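Local coordinates for protein hemoglobin subunit beta (Isurus oxyrinchus, PDB 3MKB) that binds haem and, as the beta subunit of the tetrameric haemoglobin of the shortfin mako shark, probably carries oxygen, at residues Ile11-Phe15 / Leu61-Val65; Gly24-Glu29 / Phe48-Ala54; Ile78-Asp84 / Ala130-Tyr135. One frame throughout, in Å; residues are numbered along the deposited sequence.

Contact 1: Ile11-Phe15 / Leu61-Val65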
loop_
_atom_site.group_PDB
_atom_site.type_symbol
_atom_site.label_atom_id
_atom_site.label_comp_id
_atom_site.label_asym_id
_atom_site.label_seq_id
_atom_site.Cartn_x
_atom_site.Cartn_y
_atom_site.Cartn_z
ATOM N N ILE B 11 -24.560 4.069 -8.731
ATOM C CA ILE B 11 -23.765 3.552 -9.873
ATOM C C ILE B 11 -24.603 3.484 -11.126
ATOM O O ILE B 11 -24.175 3.930 -12.208
ATOM C CB ILE B 11 -23.089 2.152 -9.536
ATOM C CG1 ILE B 11 -22.329 2.244 -8.181
ATOM C CG2 ILE B 11 -22.272 1.528 -10.821
ATOM C CD1 ILE B 11 -22.038 0.939 -7.548
ATOM N N VAL B 12 -25.819 2.918 -11.007
ATOM C CA VAL B 12 -26.577 2.594 -12.215
ATOM C C VAL B 12 -27.035 3.842 -12.912
ATOM O O VAL B 12 -26.946 3.937 -14.149
ATOM C CB VAL B 12 -27.829 1.700 -11.904
ATOM C CG1 VAL B 12 -28.526 1.312 -13.215
ATOM C CG2 VAL B 12 -27.394 0.461 -11.245
ATOM N N LYS B 13 -27.529 4.798 -12.136
ATOM C CA LYS B 13 -28.016 6.091 -12.698
ATOM C C LYS B 13 -26.879 6.877 -13.339
ATOM O O LYS B 13 -27.076 7.587 -14.322
ATOM C CB LYS B 13 -28.738 6.945 -11.661
ATOM C CG LYS B 13 -30.093 6.312 -11.070
ATOM C CD LYS B 13 -31.186 6.171 -12.179
ATOM C CE LYS B 13 -32.561 5.673 -11.632
ATOM N NZ LYS B 13 -32.957 6.327 -10.287
ATOM N N THR B 14 -25.717 6.831 -12.702
ATOM C CA THR B 14 -24.528 7.507 -13.250
ATOM C C THR B 14 -24.163 6.952 -14.649
ATOM O O THR B 14 -24.053 7.735 -15.607
ATOM C CB THR B 14 -23.369 7.463 -12.275
ATOM O OG1 THR B 14 -23.733 8.138 -11.058
ATOM C CG2 THR B 14 -22.104 8.202 -12.881
ATOM N N PHE B 15 -24.069 5.623 -14.788
ATOM C CA PHE B 15 -23.780 5.013 -16.084
ATOM C C PHE B 15 -24.898 5.216 -17.121
ATOM O O PHE B 15 -24.655 5.246 -18.316
ATOM C CB PHE B 15 -23.420 3.519 -15.920
ATOM C CG PHE B 15 -21.940 3.305 -15.626
ATOM C CD1 PHE B 15 -21.429 3.467 -14.349
ATOM C CD2 PHE B 15 -21.057 3.070 -16.671
ATOM C CE1 PHE B 15 -20.073 3.316 -14.110
ATOM C CE2 PHE B 15 -19.726 2.944 -16.460
ATOM C CZ PHE B 15 -19.227 3.077 -15.156
ATOM N N LEU B 61 -16.712 -1.580 -17.618
ATOM C CA LEU B 61 -17.345 -1.039 -16.411
ATOM C C LEU B 61 -18.860 -1.225 -16.504
ATOM O O LEU B 61 -19.506 -1.733 -15.575
ATOM C CB LEU B 61 -16.948 0.426 -16.231
ATOM C CG LEU B 61 -15.469 0.606 -15.932
ATOM C CD1 LEU B 61 -15.182 2.057 -15.728
ATOM C CD2 LEU B 61 -15.024 -0.247 -14.717
ATOM N N GLN B 62 -19.413 -0.889 -17.675
ATOM C CA GLN B 62 -20.831 -1.088 -17.905
ATOM C C GLN B 62 -21.208 -2.572 -17.739
ATOM O O GLN B 62 -22.258 -2.889 -17.165
ATOM C CB GLN B 62 -21.242 -0.505 -19.264
ATOM C CG GLN B 62 -21.434 1.038 -19.268
ATOM C CD GLN B 62 -22.792 1.504 -19.885
ATOM O OE1 GLN B 62 -23.045 2.724 -20.049
ATOM N NE2 GLN B 62 -23.667 0.537 -20.213
ATOM N N ASP B 63 -20.318 -3.472 -18.183
ATOM C CA ASP B 63 -20.514 -4.930 -17.983
ATOM C C ASP B 63 -20.582 -5.314 -16.506
ATOM O O ASP B 63 -21.431 -6.135 -16.099
ATOM C CB ASP B 63 -19.424 -5.723 -18.756
ATOM C CG ASP B 63 -19.622 -7.254 -18.711
ATOM O OD1 ASP B 63 -18.591 -7.931 -18.454
ATOM O OD2 ASP B 63 -20.753 -7.792 -18.961
ATOM N N ALA B 64 -19.723 -4.686 -15.691
ATOM C CA ALA B 64 -19.765 -4.845 -14.219
ATOM C C ALA B 64 -21.020 -4.225 -13.642
ATOM O O ALA B 64 -21.612 -4.783 -12.739
ATOM C CB ALA B 64 -18.505 -4.229 -13.519
ATOM N N VAL B 65 -21.411 -3.068 -14.188
ATOM C CA VAL B 65 -22.642 -2.412 -13.785
ATOM C C VAL B 65 -23.838 -3.327 -14.008
ATOM O O VAL B 65 -24.635 -3.506 -13.081
ATOM C CB VAL B 65 -22.876 -1.045 -14.463
ATOM C CG1 VAL B 65 -24.269 -0.498 -14.069
ATOM C CG2 VAL B 65 -21.746 -0.067 -14.107
#
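Two helices of the globin fold, the A helix (5-17) and the distal E helix (50-65), pack here through apolar side chains near the end of the E helix. The segments cross obliquely, their N-to-C directions 139° apart, and their axes stay 10.6 Å from each other, so side chains rather than backbones fill the gap. Val-65 is one half of the joint: its CG2 sits over the face of the Phe-15 ring, 3.7 Å from the centroid and 18° off the normal, a CH-pi contact. The same methyl lies 3.7 Å from Ile-11 CG2, while Val-65 CG1 is 4.3 Å from Val-12 CG2 at the solvent side. Phe-15, the other half, reaches across so that its CZ is 3.7 Å from Leu-61 CB and its CD2 is 3.3 Å from Gln-62 CG. Behind the interface, Trp-120 and Phe-123 of helix 114-132 back Phe-15 and Ile-11. Leu-61 looks two ways, because its side chain also touches the haem; the A helix thus packs against a residue that lines the haem pocket. The contact is mainly apolar, covering 286 Å² over both segments, and Phe-15 and Val-65 supply most of it.

Contact 2: Gly24-Glu29 / Phe48-Ala54. With HEM (protoporphyrin IX containing Fe), chain F.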
loop_
_atom_site.group_PDB
_atom_site.type_symbol
_atom_site.label_atom_id
_atom_site.label_comp_id
_atom_site.label_asym_id
_atom_site.label_seq_id
_atom_site.Cartn_x
_atom_site.Cartn_y
_atom_site.Cartn_z
ATOM N N GLY B 24 -14.012 8.563 -18.765
ATOM C CA GLY B 24 -12.921 7.615 -18.942
ATOM C C GLY B 24 -11.740 8.210 -19.694
ATOM O O GLY B 24 -10.573 8.002 -19.319
ATOM N N THR B 25 -12.053 9.001 -20.707
ATOM C CA THR B 25 -11.028 9.646 -21.518
ATOM C C THR B 25 -10.196 10.582 -20.603
ATOM O O THR B 25 -8.981 10.438 -20.537
ATOM C CB THR B 25 -11.644 10.394 -22.735
ATOM O OG1 THR B 25 -12.311 9.432 -23.574
ATOM C CG2 THR B 25 -10.562 11.067 -23.552
ATOM N N LYS B 26 -10.855 11.477 -19.887
ATOM C CA LYS B 26 -10.178 12.370 -18.919
ATOM C C LYS B 26 -9.491 11.604 -17.820
ATOM O O LYS B 26 -8.411 11.994 -17.413
ATOM C CB LYS B 26 -11.146 13.357 -18.275
ATOM C CG LYS B 26 -11.939 14.171 -19.264
ATOM C CD LYS B 26 -12.969 15.032 -18.556
ATOM C CE LYS B 26 -13.965 15.618 -19.554
ATOM N NZ LYS B 26 -15.014 16.475 -18.895
ATOM N N ALA B 27 -10.115 10.524 -17.314
ATOM C CA ALA B 27 -9.441 9.748 -16.222
ATOM C C ALA B 27 -8.099 9.128 -16.674
ATOM O O ALA B 27 -7.107 9.164 -15.948
ATOM C CB ALA B 27 -10.346 8.669 -15.637
ATOM N N LEU B 28 -8.117 8.510 -17.855
ATOM C CA LEU B 28 -6.936 7.957 -18.475
ATOM C C LEU B 28 -5.845 9.031 -18.645
ATOM O O LEU B 28 -4.647 8.796 -18.310
ATOM C CB LEU B 28 -7.347 7.356 -19.839
ATOM C CG LEU B 28 -6.897 6.013 -20.382
ATOM C CD1 LEU B 28 -5.964 6.190 -21.613
ATOM C CD2 LEU B 28 -6.319 4.985 -19.368
ATOM N N GLU B 29 -6.255 10.184 -19.190
ATOM C CA GLU B 29 -5.350 11.319 -19.450
ATOM C C GLU B 29 -4.736 11.820 -18.149
ATOM O O GLU B 29 -3.510 12.070 -18.053
ATOM C CB GLU B 29 -6.077 12.461 -20.217
ATOM C CG GLU B 29 -6.324 12.088 -21.698
ATOM C CD GLU B 29 -7.272 13.052 -22.453
ATOM O OE1 GLU B 29 -7.998 13.873 -21.811
ATOM O OE2 GLU B 29 -7.311 12.922 -23.694
ATOM N N PHE B 48 -2.350 5.743 -31.255
ATOM C CA PHE B 48 -2.975 5.712 -29.917
ATOM C C PHE B 48 -3.809 6.952 -29.547
ATOM O O PHE B 48 -3.303 8.081 -29.574
ATOM C CB PHE B 48 -1.950 5.438 -28.796
ATOM C CG PHE B 48 -2.487 5.713 -27.397
ATOM C CD1 PHE B 48 -2.220 6.924 -26.763
ATOM C CD2 PHE B 48 -3.273 4.765 -26.739
ATOM C CE1 PHE B 48 -2.709 7.190 -25.483
ATOM C CE2 PHE B 48 -3.771 5.013 -25.463
ATOM C CZ PHE B 48 -3.483 6.224 -24.829
ATOM N N SER B 49 -5.064 6.693 -29.151
ATOM C CA SER B 49 -6.013 7.686 -28.658
ATOM C C SER B 49 -6.548 7.281 -27.267
ATOM O O SER B 49 -7.081 6.167 -27.077
ATOM C CB SER B 49 -7.163 7.842 -29.667
ATOM O OG SER B 49 -8.231 8.629 -29.156
ATOM N N ALA B 50 -6.367 8.179 -26.293
ATOM C CA ALA B 50 -6.911 7.987 -24.920
ATOM C C ALA B 50 -8.422 7.697 -24.977
ATOM O O ALA B 50 -8.966 6.854 -24.233
ATOM C CB ALA B 50 -6.673 9.228 -24.087
ATOM N N SER B 51 -9.068 8.414 -25.896
ATOM C CA SER B 51 -10.493 8.352 -26.080
ATOM C C SER B 51 -10.875 6.949 -26.523
ATOM O O SER B 51 -11.780 6.351 -25.965
ATOM C CB SER B 51 -10.939 9.443 -27.058
ATOM O OG SER B 51 -12.261 9.232 -27.520
ATOM N N ILE B 52 -10.145 6.393 -27.480
ATOM C CA ILE B 52 -10.400 5.003 -27.901
ATOM C C ILE B 52 -10.235 4.025 -26.763
ATOM O O ILE B 52 -10.968 3.038 -26.639
ATOM C CB ILE B 52 -9.380 4.538 -28.942
ATOM C CG1 ILE B 52 -9.174 5.609 -29.992
ATOM C CG2 ILE B 52 -9.803 3.236 -29.501
ATOM C CD1 ILE B 52 -10.262 5.710 -31.014
ATOM N N HIS B 53 -9.232 4.269 -25.931
ATOM C CA HIS B 53 -8.994 3.318 -24.879
ATOM C C HIS B 53 -10.082 3.380 -23.816
ATOM O O HIS B 53 -10.499 2.350 -23.279
ATOM C CB HIS B 53 -7.617 3.460 -24.272
ATOM C CG HIS B 53 -7.332 2.375 -23.287
ATOM N ND1 HIS B 53 -6.815 1.154 -23.665
ATOM C CD2 HIS B 53 -7.586 2.290 -21.961
ATOM C CE1 HIS B 53 -6.730 0.375 -22.600
ATOM N NE2 HIS B 53 -7.190 1.042 -21.554
ATOM N N ALA B 54 -10.562 4.592 -23.541
ATOM C CA ALA B 54 -11.648 4.808 -22.570
ATOM C C ALA B 54 -12.931 4.087 -22.933
ATOM O O ALA B 54 -13.690 3.639 -22.048
ATOM C CB ALA B 54 -11.913 6.278 -22.438
HETATM C CHA HEM F . -7.463 -3.653 -22.898
HETATM C CHB HEM F . -10.781 -3.127 -19.436
HETATM C CHC HEM F . -7.362 -1.254 -16.661
HETATM C CHD HEM F . -4.045 -1.514 -20.236
HETATM C C1A HEM F . -8.595 -3.736 -22.149
HETATM C C2A HEM F . -9.773 -4.418 -22.569
HETATM C C3A HEM F . -10.686 -4.255 -21.630
HETATM C C4A HEM F . -10.112 -3.480 -20.589
HETATM C CMA HEM F . -12.121 -4.824 -21.661
HETATM C CAA HEM F . -9.969 -5.176 -23.903
HETATM C CBA HEM F . -9.413 -6.591 -23.803
HETATM C CGA HEM F . -9.761 -7.326 -25.087
HETATM O O1A HEM F . -10.921 -7.787 -25.239
HETATM O O2A HEM F . -8.884 -7.447 -25.960
HETATM C C1B HEM F . -10.186 -2.563 -18.361
HETATM C C2B HEM F . -10.818 -2.225 -17.088
HETATM C C3B HEM F . -9.840 -1.693 -16.333
HETATM C C4B HEM F . -8.584 -1.688 -17.094
HETATM C CMB HEM F . -12.311 -2.410 -16.657
HETATM C CAB HEM F . -9.988 -1.183 -14.891
HETATM C CBB HEM F . -9.116 -1.691 -14.009
HETATM C C1C HEM F . -6.181 -1.133 -17.398
HETATM C C2C HEM F . -4.964 -0.475 -16.977
HETATM C C3C HEM F . -4.084 -0.528 -17.966
HETATM C C4C HEM F . -4.675 -1.248 -19.048
HETATM C CMC HEM F . -4.688 0.231 -15.648
HETATM C CAC HEM F . -2.639 0.026 -17.958
HETATM C CBC HEM F . -2.344 1.239 -17.432
HETATM C C1D HEM F . -4.665 -2.052 -21.318
HETATM C C2D HEM F . -4.110 -2.218 -22.647
HETATM C C3D HEM F . -5.210 -2.883 -23.452
HETATM C C4D HEM F . -6.309 -3.051 -22.544
HETATM C CMD HEM F . -2.714 -1.801 -23.151
HETATM C CAD HEM F . -5.223 -3.307 -24.941
HETATM C CBD HEM F . -5.545 -2.130 -25.834
HETATM C CGD HEM F . -5.266 -2.624 -27.262
HETATM O O1D HEM F . -6.244 -2.732 -28.049
HETATM O O2D HEM F . -4.087 -2.930 -27.662
HETATM N NA HEM F . -8.816 -3.150 -20.915
HETATM N NB HEM F . -8.856 -2.242 -18.318
HETATM N NC HEM F . -5.972 -1.604 -18.686
HETATM N ND HEM F . -5.943 -2.570 -21.304
HETATM FE FE HEM F . -7.316 -2.473 -19.734
HETATM O O HOH W 1 -7.719 -0.328 -20.037
#
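This contact places His-53 on the distal side of the haem pocket, where the B helix (20-34) crosses the start of the E helix (50-65). The imidazole of His-53 lies beside the iron-bound water, whose oxygen is 2.2 Å from HEM FE. This is the place of the distal histidine of globins. Behind the imidazole stands Leu-28, whose CD2 packs against it; Phe-42 meets the same ring edge-to-face. The short segments cross at 118° with axes 8.0 Å apart, the close B/E crossing familiar from the globin fold, and small residues permit it. Gly-24 has no side chain, so Ala-54 CB can come within 3.4 Å of Gly-24 C and 3.2 Å of Thr-25 N. Thr-25 OG1 lies 3.3 Å from Ser-51 CA, but its hydrogen bond goes to Ser-21 O, one turn back on its own helix. Further along, Leu-28 CD1 packs 4.0 Å from Ala-50 CB and 4.1 Å from Phe-48 CZ, meeting that ring at its edge. Ser-49 is the N-cap of the E helix, its OG accepting a weak hydrogen bond from Ile-52 N at 3.4 Å.

Contact 3: Ile78-Asp84 / Ala130-Tyr135. With HEM (protoporphyrin IX containing Fe), chain F.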
loop_
_atom_site.group_PDB
_atom_site.type_symbol
_atom_site.label_atom_id
_atom_site.label_comp_id
_atom_site.label_asym_id
_atom_site.label_seq_id
_atom_site.Cartn_x
_atom_site.Cartn_y
_atom_site.Cartn_z
ATOM N N ILE B 78 -11.258 -10.954 -19.539
ATOM C CA ILE B 78 -10.644 -9.615 -19.474
ATOM C C ILE B 78 -9.376 -9.716 -18.637
ATOM O O ILE B 78 -8.319 -9.224 -18.999
ATOM C CB ILE B 78 -11.625 -8.532 -18.910
ATOM C CG1 ILE B 78 -12.689 -8.163 -19.950
ATOM C CG2 ILE B 78 -10.859 -7.223 -18.521
ATOM C CD1 ILE B 78 -14.065 -7.864 -19.372
ATOM N N SER B 79 -9.490 -10.381 -17.510
ATOM C CA SER B 79 -8.381 -10.423 -16.567
ATOM C C SER B 79 -7.158 -11.212 -17.126
ATOM O O SER B 79 -6.014 -10.725 -17.073
ATOM C CB SER B 79 -8.895 -10.955 -15.242
ATOM O OG SER B 79 -7.850 -11.327 -14.383
ATOM N N LYS B 80 -7.420 -12.410 -17.688
ATOM C CA LYS B 80 -6.385 -13.210 -18.356
ATOM C C LYS B 80 -5.600 -12.413 -19.410
ATOM O O LYS B 80 -4.370 -12.570 -19.521
ATOM C CB LYS B 80 -6.975 -14.463 -19.001
ATOM C CG LYS B 80 -7.428 -15.519 -18.008
ATOM C CD LYS B 80 -7.312 -16.944 -18.616
ATOM C CE LYS B 80 -7.898 -18.013 -17.692
ATOM N NZ LYS B 80 -9.381 -18.209 -17.947
ATOM N N ALA B 81 -6.320 -11.581 -20.177
ATOM C CA ALA B 81 -5.758 -10.757 -21.230
ATOM C C ALA B 81 -4.764 -9.758 -20.618
ATOM O O ALA B 81 -3.641 -9.511 -21.139
ATOM C CB ALA B 81 -6.891 -10.024 -21.968
ATOM N N HIS B 82 -5.178 -9.182 -19.493
ATOM C CA HIS B 82 -4.317 -8.210 -18.808
ATOM C C HIS B 82 -3.096 -8.869 -18.147
ATOM O O HIS B 82 -1.972 -8.286 -18.155
ATOM C CB HIS B 82 -5.135 -7.390 -17.802
ATOM C CG HIS B 82 -6.027 -6.376 -18.443
ATOM N ND1 HIS B 82 -7.209 -6.713 -19.069
ATOM C CD2 HIS B 82 -5.932 -5.027 -18.524
ATOM C CE1 HIS B 82 -7.782 -5.627 -19.539
ATOM N NE2 HIS B 82 -7.041 -4.589 -19.209
ATOM N N ALA B 83 -3.307 -10.054 -17.561
ATOM C CA ALA B 83 -2.176 -10.773 -16.943
ATOM C C ALA B 83 -1.217 -11.449 -17.998
ATOM O O ALA B 83 -0.003 -11.231 -17.990
ATOM C CB ALA B 83 -2.674 -11.770 -15.956
ATOM N N ASP B 84 -1.813 -12.162 -18.950
ATOM C CA ASP B 84 -1.154 -13.197 -19.783
ATOM C C ASP B 84 -0.716 -12.684 -21.138
ATOM O O ASP B 84 0.229 -13.202 -21.703
ATOM C CB ASP B 84 -2.084 -14.422 -19.962
ATOM C CG ASP B 84 -2.301 -15.204 -18.644
ATOM O OD1 ASP B 84 -3.126 -16.148 -18.579
ATOM O OD2 ASP B 84 -1.625 -14.889 -17.656
ATOM N N ALA B 130 -11.856 -8.184 -9.524
ATOM C CA ALA B 130 -12.316 -8.983 -10.671
ATOM C C ALA B 130 -11.274 -9.079 -11.798
ATOM O O ALA B 130 -10.998 -10.173 -12.322
ATOM C CB ALA B 130 -13.592 -8.420 -11.204
ATOM N N ILE B 131 -10.708 -7.929 -12.174
ATOM C CA ILE B 131 -9.702 -7.866 -13.209
ATOM C C ILE B 131 -8.299 -8.363 -12.732
ATOM O O ILE B 131 -7.443 -8.740 -13.563
ATOM C CB ILE B 131 -9.647 -6.461 -13.867
ATOM C CG1 ILE B 131 -9.005 -6.539 -15.260
ATOM C CG2 ILE B 131 -9.072 -5.381 -12.850
ATOM C CD1 ILE B 131 -9.008 -5.214 -16.039
ATOM N N SER B 132 -8.106 -8.447 -11.417
ATOM C CA SER B 132 -6.878 -9.028 -10.838
ATOM C C SER B 132 -6.900 -10.531 -10.612
ATOM O O SER B 132 -5.857 -11.119 -10.324
ATOM C CB SER B 132 -6.507 -8.348 -9.514
ATOM O OG SER B 132 -6.410 -6.954 -9.682
ATOM N N SER B 133 -8.056 -11.160 -10.781
ATOM C CA SER B 133 -8.245 -12.522 -10.276
ATOM C C SER B 133 -7.431 -13.598 -11.021
ATOM O O SER B 133 -7.022 -14.602 -10.437
ATOM C CB SER B 133 -9.736 -12.893 -10.241
ATOM O OG SER B 133 -9.917 -14.131 -9.532
ATOM N N GLN B 134 -7.113 -13.349 -12.289
ATOM C CA GLN B 134 -6.339 -14.321 -13.055
ATOM C C GLN B 134 -4.849 -14.061 -13.104
ATOM O O GLN B 134 -4.154 -14.636 -13.946
ATOM C CB GLN B 134 -6.882 -14.374 -14.472
ATOM C CG GLN B 134 -8.361 -14.750 -14.482
ATOM C CD GLN B 134 -8.605 -16.149 -13.900
ATOM O OE1 GLN B 134 -9.605 -16.373 -13.195
ATOM N NE2 GLN B 134 -7.696 -17.100 -14.201
ATOM N N TYR B 135 -4.338 -13.177 -12.267
ATOM C CA TYR B 135 -2.866 -13.027 -12.234
ATOM C C TYR B 135 -2.338 -14.162 -11.372
ATOM O O TYR B 135 -2.772 -14.340 -10.241
ATOM C CB TYR B 135 -2.420 -11.689 -11.635
ATOM C CG TYR B 135 -2.540 -10.551 -12.598
ATOM C CD1 TYR B 135 -1.416 -9.955 -13.095
ATOM C CD2 TYR B 135 -3.808 -10.072 -13.019
ATOM C CE1 TYR B 135 -1.513 -8.890 -13.981
ATOM C CE2 TYR B 135 -3.921 -8.995 -13.922
ATOM C CZ TYR B 135 -2.760 -8.415 -14.382
ATOM O OH TYR B 135 -2.809 -7.370 -15.261
HETATM C CHA HEM F . -7.463 -3.653 -22.898
HETATM C CHB HEM F . -10.781 -3.127 -19.436
HETATM C CHC HEM F . -7.362 -1.254 -16.661
HETATM C CHD HEM F . -4.045 -1.514 -20.236
HETATM C C1A HEM F . -8.595 -3.736 -22.149
HETATM C C2A HEM F . -9.773 -4.418 -22.569
HETATM C C3A HEM F . -10.686 -4.255 -21.630
HETATM C C4A HEM F . -10.112 -3.480 -20.589
HETATM C CMA HEM F . -12.121 -4.824 -21.661
HETATM C CAA HEM F . -9.969 -5.176 -23.903
HETATM C CBA HEM F . -9.413 -6.591 -23.803
HETATM C CGA HEM F . -9.761 -7.326 -25.087
HETATM O O1A HEM F . -10.921 -7.787 -25.239
HETATM O O2A HEM F . -8.884 -7.447 -25.960
HETATM C C1B HEM F . -10.186 -2.563 -18.361
HETATM C C2B HEM F . -10.818 -2.225 -17.088
HETATM C C3B HEM F . -9.840 -1.693 -16.333
HETATM C C4B HEM F . -8.584 -1.688 -17.094
HETATM C CMB HEM F . -12.311 -2.410 -16.657
HETATM C CAB HEM F . -9.988 -1.183 -14.891
HETATM C CBB HEM F . -9.116 -1.691 -14.009
HETATM C C1C HEM F . -6.181 -1.133 -17.398
HETATM C C2C HEM F . -4.964 -0.475 -16.977
HETATM C C3C HEM F . -4.084 -0.528 -17.966
HETATM C C4C HEM F . -4.675 -1.248 -19.048
HETATM C CMC HEM F . -4.688 0.231 -15.648
HETATM C CAC HEM F . -2.639 0.026 -17.958
HETATM C CBC HEM F . -2.344 1.239 -17.432
HETATM C C1D HEM F . -4.665 -2.052 -21.318
HETATM C C2D HEM F . -4.110 -2.218 -22.647
HETATM C C3D HEM F . -5.210 -2.883 -23.452
HETATM C C4D HEM F . -6.309 -3.051 -22.544
HETATM C CMD HEM F . -2.714 -1.801 -23.151
HETATM C CAD HEM F . -5.223 -3.307 -24.941
HETATM C CBD HEM F . -5.545 -2.130 -25.834
HETATM C CGD HEM F . -5.266 -2.624 -27.262
HETATM O O1D HEM F . -6.244 -2.732 -28.049
HETATM O O2D HEM F . -4.087 -2.930 -27.662
HETATM N NA HEM F . -8.816 -3.150 -20.915
HETATM N NB HEM F . -8.856 -2.242 -18.318
HETATM N NC HEM F . -5.972 -1.604 -18.686
HETATM N ND HEM F . -5.943 -2.570 -21.304
HETATM FE FE HEM F . -7.316 -2.473 -19.734
HETATM O O HOH W 1 -7.719 -0.328 -20.037
#
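Ser-79 OG is the polar centre of this contact between the F helix (76-85) and the end of the H helix (114-132). It donates to Ile-131 O at 2.7 Å and accepts from Gln-134 N at 3.0 Å, with a good angle of 152°. One hydroxyl thus serves a carbonyl and an amide close to the type I turn from Ser-132 to Tyr-135, whose own bond is Tyr-135 N to Ser-132 O at 3.2 Å. The F helix carries the proximal histidine of the globin fold: His-82 NE2 binds HEM FE at 2.2 Å, and the other ring nitrogen, ND1, donates to Ile-78 O at 2.7 Å, so both nitrogens are engaged and the ring is held in orientation. Over one face of that imidazole sits Ile-131 CD1, 3.7 Å from the centroid in a CH-pi contact; this methyl also lies 3.6 Å from HEM C3B and 3.7 Å from Ile-78 CG2. Tyr-135 lays its ring over Ala-83 CB, 3.4 Å from the centroid and nearly on the normal. Its hydroxyl is hydrogen-bonded to Ile-88 O, beyond the F helix, while Ser-132 OG turns back to Ile-128 O. Tyr-135 also packs on Gly-38 of the alpha subunit.

From the N terminus, helix 5-17 comes first, and contact 1 closes a long loop by bringing it against the far end of helix 50-65. Inside that loop, helix 20-34 meets the start of the same helix 50-65 in contact 2, which is therefore nested within contact 1. Helix 50-65 is thus held near both ends, by two helices consecutive in sequence, at sites about 18 Å apart, centre to centre. Contact 3 opens only afterwards and joins helix 76-85 to the end of helix 114-132, in series with both others. No two contacts touch; contacts 2 and 3 meet through the haem, on its distal and proximal sides, with the iron-bound water between His-53 and the metal.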